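PDB 3UOE: dehydrogenase from Sinorhizobium meliloti, which probably acts as an oxidoreductase of the malate/L-lactate dehydrogenase (LDH2/MDH2) family. Local coordinates for residues M142-A147 against V194-T199; I158-S163 against N180-G185. One frame throughout, in Å; residues are numbered along the deposited sequence.

The two interactions are neighbours, with centres about 6 Å apart. Both reach the same mixed sheet, where strands 156-161, 182-186 and 193-197 lie side by side. Interaction 2 pairs the first two of these strands. Interaction 1 sets the start of helix 144-152 against the third, the outermost strand on that side within the chain. In chain order come 142-147, 158-163, 180-185 and 194-199, so interaction 2 falls between the two halves of interaction 1. A backbone hydrogen bond joins Leu195 and Ile184, and Thr199 OG1 hydrogen-bonds to Asn180 O. Together they build this end of the sheet, with helix 144-152 on one face and helix 246-264 on the other. The second subunit packs nearby.

Interaction 1 of 2, residues M142-A147 against V194-T199; sequences MLAYYA and VLDLAT
Asp196 and Ala144 make the centre of this contact. Asp196 lies on strand 193-197, outermost on its side within the chain, and turns its side chain to the start of helix 144-152. Its CB packs on the Ala144 methyl, with CB to CB at 3.7 Å. CG lies anti to the backbone N (chi1 -176°), and this carries the carboxylate across to the backbone of Ala144. At the tip, OD2 accepts a weak hydrogen bond from the backbone, Ala144 N to Asp196 OD2 at 3.0 Å. The bond is bent, 135° at the hydrogen. The same oxygen also touches carbon: Ala144 CB is 3.4 Å from Asp196 OD2, and CG of selenomethionine Met142 is 3.5 Å from it. OD1 meets only the aliphatic start of Leu143 among the residues of 142-147, with Leu143 CB 4.0 Å from Asp196 OD1. Two residues earlier on the strand, Val194 faces the helix as well. Its CG1 rests on Ala144 CB at 4.0 Å. Ala144 is small enough to lie close to both strand residues.

The start of the helix packs over the sheet face that carries Val194, Asp196 and Ala183, and Leu143 and Ala147 touch Ala183 there. Tyr145 and Tyr146 turn to other partners: both pack on helix 46-61, and Tyr146 also reaches helix 109-127. Leu195 points away from helix 144-152 and packs on Gly251 of the second subunit, whose Lys248 NZ hydrogen-bonds to Ala198 O. The contact thus joins a helix start to the face of the last strands, near the dimer interface.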
loop_
_atom_site.group_PDB
_atom_site.type_symbol
_atom_site.label_atom_id
_atom_site.label_comp_id
_atom_site.label_asym_id
_atom_site.label_seq_id
_atom_site.Cartn_x
_atom_site.Cartn_y
_atom_site.Cartn_z
HETATM N N MSE A 142 -13.516 0.805 -10.774
HETATM C CA MSE A 142 -12.893 1.735 -9.841
HETATM C C MSE A 142 -12.930 1.226 -8.412
HETATM O O MSE A 142 -14.001 1.123 -7.823
HETATM C CB MSE A 142 -13.607 3.084 -9.917
HETATM C CG MSE A 142 -13.202 4.080 -8.833
HETATM SE SE MSE A 142 -14.261 5.746 -8.926
HETATM C CE MSE A 142 -15.964 5.086 -8.241
ATOM N N LEU A 143 -11.766 0.937 -7.842
ATOM C CA LEU A 143 -11.720 0.302 -6.526
ATOM C C LEU A 143 -12.240 1.188 -5.386
ATOM O O LEU A 143 -12.621 0.681 -4.335
ATOM C CB LEU A 143 -10.312 -0.208 -6.214
ATOM C CG LEU A 143 -9.708 -1.207 -7.211
ATOM C CD1 LEU A 143 -8.471 -1.890 -6.618
ATOM C CD2 LEU A 143 -10.740 -2.246 -7.639
ATOM N N ALA A 144 -12.259 2.503 -5.595
ATOM C CA ALA A 144 -12.758 3.423 -4.575
ATOM C C ALA A 144 -14.196 3.068 -4.187
ATOM O O ALA A 144 -14.610 3.263 -3.039
ATOM C CB ALA A 144 -12.667 4.887 -5.061
ATOM N N TYR A 145 -14.947 2.535 -5.149
ATOM C CA TYR A 145 -16.345 2.181 -4.930
ATOM C C TYR A 145 -16.474 1.212 -3.746
ATOM O O TYR A 145 -17.325 1.391 -2.874
ATOM C CB TYR A 145 -16.938 1.553 -6.199
ATOM C CG TYR A 145 -18.438 1.321 -6.133
ATOM C CD1 TYR A 145 -18.960 0.191 -5.510
ATOM C CD2 TYR A 145 -19.326 2.234 -6.688
ATOM C CE1 TYR A 145 -20.333 -0.023 -5.435
ATOM C CE2 TYR A 145 -20.698 2.032 -6.625
ATOM C CZ TYR A 145 -21.197 0.903 -5.996
ATOM O OH TYR A 145 -22.559 0.700 -5.935
ATOM N N TYR A 146 -15.619 0.193 -3.735
ATOM C CA TYR A 146 -15.632 -0.833 -2.701
ATOM C C TYR A 146 -15.052 -0.294 -1.395
ATOM O O TYR A 146 -15.641 -0.487 -0.334
ATOM C CB TYR A 146 -14.874 -2.079 -3.173
ATOM C CG TYR A 146 -15.233 -2.472 -4.592
ATOM C CD1 TYR A 146 -16.496 -2.995 -4.898
ATOM C CD2 TYR A 146 -14.327 -2.292 -5.631
ATOM C CE1 TYR A 146 -16.844 -3.339 -6.209
ATOM C CE2 TYR A 146 -14.654 -2.638 -6.937
ATOM C CZ TYR A 146 -15.912 -3.158 -7.223
ATOM O OH TYR A 146 -16.223 -3.499 -8.521
ATOM N N ALA A 147 -13.913 0.394 -1.473
ATOM C CA ALA A 147 -13.323 1.025 -0.287
ATOM C C ALA A 147 -14.337 1.932 0.407
ATOM O O ALA A 147 -14.442 1.951 1.633
ATOM C CB ALA A 147 -12.062 1.820 -0.657
ATOM N N VAL A 194 -11.080 8.163 1.715
ATOM C CA VAL A 194 -11.129 7.218 0.600
ATOM C C VAL A 194 -9.948 7.406 -0.350
ATOM O O VAL A 194 -9.931 8.331 -1.159
ATOM C CB VAL A 194 -12.463 7.308 -0.207
ATOM C CG1 VAL A 194 -12.443 6.333 -1.378
ATOM C CG2 VAL A 194 -13.665 7.033 0.696
ATOM N N LEU A 195 -8.966 6.512 -0.239
ATOM C CA LEU A 195 -7.782 6.540 -1.085
ATOM C C LEU A 195 -7.896 5.479 -2.169
ATOM O O LEU A 195 -8.245 4.338 -1.879
ATOM C CB LEU A 195 -6.534 6.264 -0.250
ATOM C CG LEU A 195 -5.195 6.245 -0.992
ATOM C CD1 LEU A 195 -4.817 7.645 -1.479
ATOM C CD2 LEU A 195 -4.102 5.663 -0.100
ATOM N N ASP A 196 -7.598 5.864 -3.409
ATOM C CA ASP A 196 -7.611 4.951 -4.554
ATOM C C ASP A 196 -6.515 5.384 -5.520
ATOM O O ASP A 196 -6.563 6.475 -6.069
ATOM C CB ASP A 196 -8.971 4.993 -5.258
ATOM C CG ASP A 196 -9.085 3.983 -6.396
ATOM O OD1 ASP A 196 -8.168 3.145 -6.573
ATOM O OD2 ASP A 196 -10.108 4.021 -7.115
ATOM N N LEU A 197 -5.513 4.545 -5.722
ATOM C CA LEU A 197 -4.424 4.944 -6.596
ATOM C C LEU A 197 -3.811 3.785 -7.361
ATOM O O LEU A 197 -3.559 2.716 -6.810
ATOM C CB LEU A 197 -3.354 5.649 -5.783
ATOM C CG LEU A 197 -2.730 4.749 -4.731
ATOM C CD1 LEU A 197 -1.325 4.384 -5.149
ATOM C CD2 LEU A 197 -2.718 5.475 -3.409
ATOM N N ALA A 198 -3.588 4.011 -8.649
ATOM C CA ALA A 198 -2.819 3.090 -9.456
ATOM C C ALA A 198 -1.363 3.275 -9.078
ATOM O O ALA A 198 -0.918 4.396 -8.804
ATOM C CB ALA A 198 -3.021 3.375 -10.942
ATOM N N THR A 199 -0.622 2.175 -9.057
ATOM C CA THR A 199 0.806 2.250 -8.803
ATOM C C THR A 199 1.556 2.570 -10.092
ATOM O O THR A 199 2.777 2.749 -10.082
ATOM C CB THR A 199 1.325 0.946 -8.162
ATOM O OG1 THR A 199 0.850 -0.174 -8.911
ATOM C CG2 THR A 199 0.806 0.829 -6.740
#

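Interaction 2 of 2, residues I158-S163 against N180-G185; sequences IVMSTS and NPVAIG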
loop_
_atom_site.group_PDB
_atom_site.type_symbol
_atom_site.label_atom_id
_atom_site.label_comp_id
_atom_site.label_asym_id
_atom_site.label_seq_id
_atom_site.Cartn_x
_atom_site.Cartn_y
_atom_site.Cartn_z
ATOM N N ILE A 158 -9.580 -2.462 2.500
ATOM C CA ILE A 158 -8.377 -2.396 1.687
ATOM C C ILE A 158 -8.573 -3.289 0.474
ATOM O O ILE A 158 -8.914 -4.472 0.610
ATOM C CB ILE A 158 -7.150 -2.843 2.495
ATOM C CG1 ILE A 158 -7.023 -1.960 3.740
ATOM C CG2 ILE A 158 -5.870 -2.813 1.639
ATOM C CD1 ILE A 158 -5.856 -2.302 4.614
ATOM N N VAL A 159 -8.392 -2.713 -0.714
ATOM C CA VAL A 159 -8.731 -3.405 -1.947
ATOM C C VAL A 159 -7.590 -3.343 -2.945
ATOM O O VAL A 159 -6.943 -2.303 -3.093
ATOM C CB VAL A 159 -9.982 -2.810 -2.588
ATOM C CG1 VAL A 159 -10.652 -3.843 -3.487
ATOM C CG2 VAL A 159 -10.941 -2.328 -1.517
HETATM N N MSE A 160 -7.344 -4.467 -3.615
HETATM C CA MSE A 160 -6.303 -4.571 -4.637
HETATM C C MSE A 160 -6.809 -5.393 -5.804
HETATM O O MSE A 160 -7.645 -6.286 -5.639
HETATM C CB MSE A 160 -5.054 -5.262 -4.089
HETATM C CG MSE A 160 -4.136 -4.372 -3.293
HETATM SE SE MSE A 160 -2.981 -5.433 -2.107
HETATM C CE MSE A 160 -2.357 -6.783 -3.363
ATOM N N SER A 161 -6.284 -5.099 -6.986
ATOM C CA SER A 161 -6.631 -5.849 -8.178
ATOM C C SER A 161 -5.437 -5.750 -9.106
ATOM O O SER A 161 -4.759 -4.716 -9.146
ATOM C CB SER A 161 -7.872 -5.243 -8.842
ATOM O OG SER A 161 -8.396 -6.079 -9.867
ATOM N N THR A 162 -5.166 -6.826 -9.833
ATOM C CA THR A 162 -4.099 -6.830 -10.822
ATOM C C THR A 162 -4.656 -6.764 -12.248
ATOM O O THR A 162 -5.872 -6.641 -12.450
ATOM C CB THR A 162 -3.193 -8.058 -10.661
ATOM O OG1 THR A 162 -3.973 -9.255 -10.801
ATOM C CG2 THR A 162 -2.495 -8.031 -9.298
ATOM N N SER A 163 -3.769 -6.855 -13.235
ATOM C CA SER A 163 -4.166 -6.649 -14.630
ATOM C C SER A 163 -3.191 -7.278 -15.614
ATOM O O SER A 163 -2.242 -7.933 -15.212
ATOM C CB SER A 163 -4.229 -5.150 -14.920
ATOM O OG SER A 163 -2.920 -4.644 -15.088
ATOM N N ASN A 180 -2.157 -2.381 -11.214
ATOM C CA ASN A 180 -2.168 -2.685 -9.770
ATOM C C ASN A 180 -2.553 -1.564 -8.819
ATOM O O ASN A 180 -1.722 -1.085 -8.041
ATOM C CB ASN A 180 -0.826 -3.275 -9.333
ATOM C CG ASN A 180 -0.477 -4.527 -10.101
ATOM O OD1 ASN A 180 -1.254 -4.979 -10.950
ATOM N ND2 ASN A 180 0.691 -5.101 -9.812
ATOM N N PRO A 181 -3.827 -1.168 -8.858
ATOM C CA PRO A 181 -4.341 -0.171 -7.924
ATOM C C PRO A 181 -4.517 -0.773 -6.531
ATOM O O PRO A 181 -4.765 -1.983 -6.377
ATOM C CB PRO A 181 -5.726 0.174 -8.489
ATOM C CG PRO A 181 -5.991 -0.786 -9.609
ATOM C CD PRO A 181 -4.883 -1.791 -9.667
ATOM N N VAL A 182 -4.384 0.082 -5.523
ATOM C CA VAL A 182 -4.833 -0.247 -4.187
ATOM C C VAL A 182 -5.754 0.863 -3.696
ATOM O O VAL A 182 -5.484 2.041 -3.906
ATOM C CB VAL A 182 -3.663 -0.413 -3.219
ATOM C CG1 VAL A 182 -2.788 0.834 -3.225
ATOM C CG2 VAL A 182 -4.189 -0.702 -1.821
ATOM N N ALA A 183 -6.857 0.483 -3.063
ATOM C CA ALA A 183 -7.763 1.457 -2.466
ATOM C C ALA A 183 -7.903 1.227 -0.957
ATOM O O ALA A 183 -7.944 0.084 -0.490
ATOM C CB ALA A 183 -9.117 1.415 -3.151
ATOM N N ILE A 184 -7.971 2.314 -0.199
ATOM C CA ILE A 184 -8.126 2.222 1.249
ATOM C C ILE A 184 -9.267 3.108 1.753
ATOM O O ILE A 184 -9.246 4.326 1.585
ATOM C CB ILE A 184 -6.816 2.570 1.987
ATOM C CG1 ILE A 184 -5.682 1.652 1.525
ATOM C CG2 ILE A 184 -7.000 2.458 3.497
ATOM C CD1 ILE A 184 -4.330 1.972 2.154
ATOM N N GLY A 185 -10.272 2.486 2.359
ATOM C CA GLY A 185 -11.390 3.220 2.930
ATOM C C GLY A 185 -11.340 3.210 4.448
ATOM O O GLY A 185 -11.178 2.159 5.071
#
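The flat carboxamide of Asn180 has the methyl of Thr162 over one face, with Thr162 CG2 4.1 Å from Asn180 CG. Thr162 CA approaches from the same side, 3.4 Å from Asn180 OD1. At the nitrogen end, ND2 bonds to Gly253 O and Glu257 OE1, both of helix 246-264. These bonds fix the turn of the amide. Next along, the Pro181 ring brings an edge carbon to the backbone, with Pro181 CD 3.0 Å from Ser161 O. That oxygen also takes a CA-H...O contact from Asn180 CA.

Beyond the proline the segments become antiparallel strands, with axes at 167°. Val159 and Ala183 form a hydrogen-bonded pair. Val159 N to Ala183 O is 2.8 Å, and Ala183 N to Val159 O is also 2.8 Å. Ile158 with Ile184 and Met160 with Val182 are the flanking non-hydrogen-bonded pairs. On their face, selenomethionine Met160 CG meets Val182 CG2 at 4.0 Å. On the other face, Val159 CB lies 4.3 Å from Ala183 CB.

This is a core ladder of the mixed sheet. Strand 285-291 pairs with 156-161 on one side, and strand 193-197 pairs with 182-186 on the other. Helix 246-264 covers Met160, and Ile184 on the same face packs on Ala255 of the second subunit. Leu143, on the opposite face, packs on Pro181.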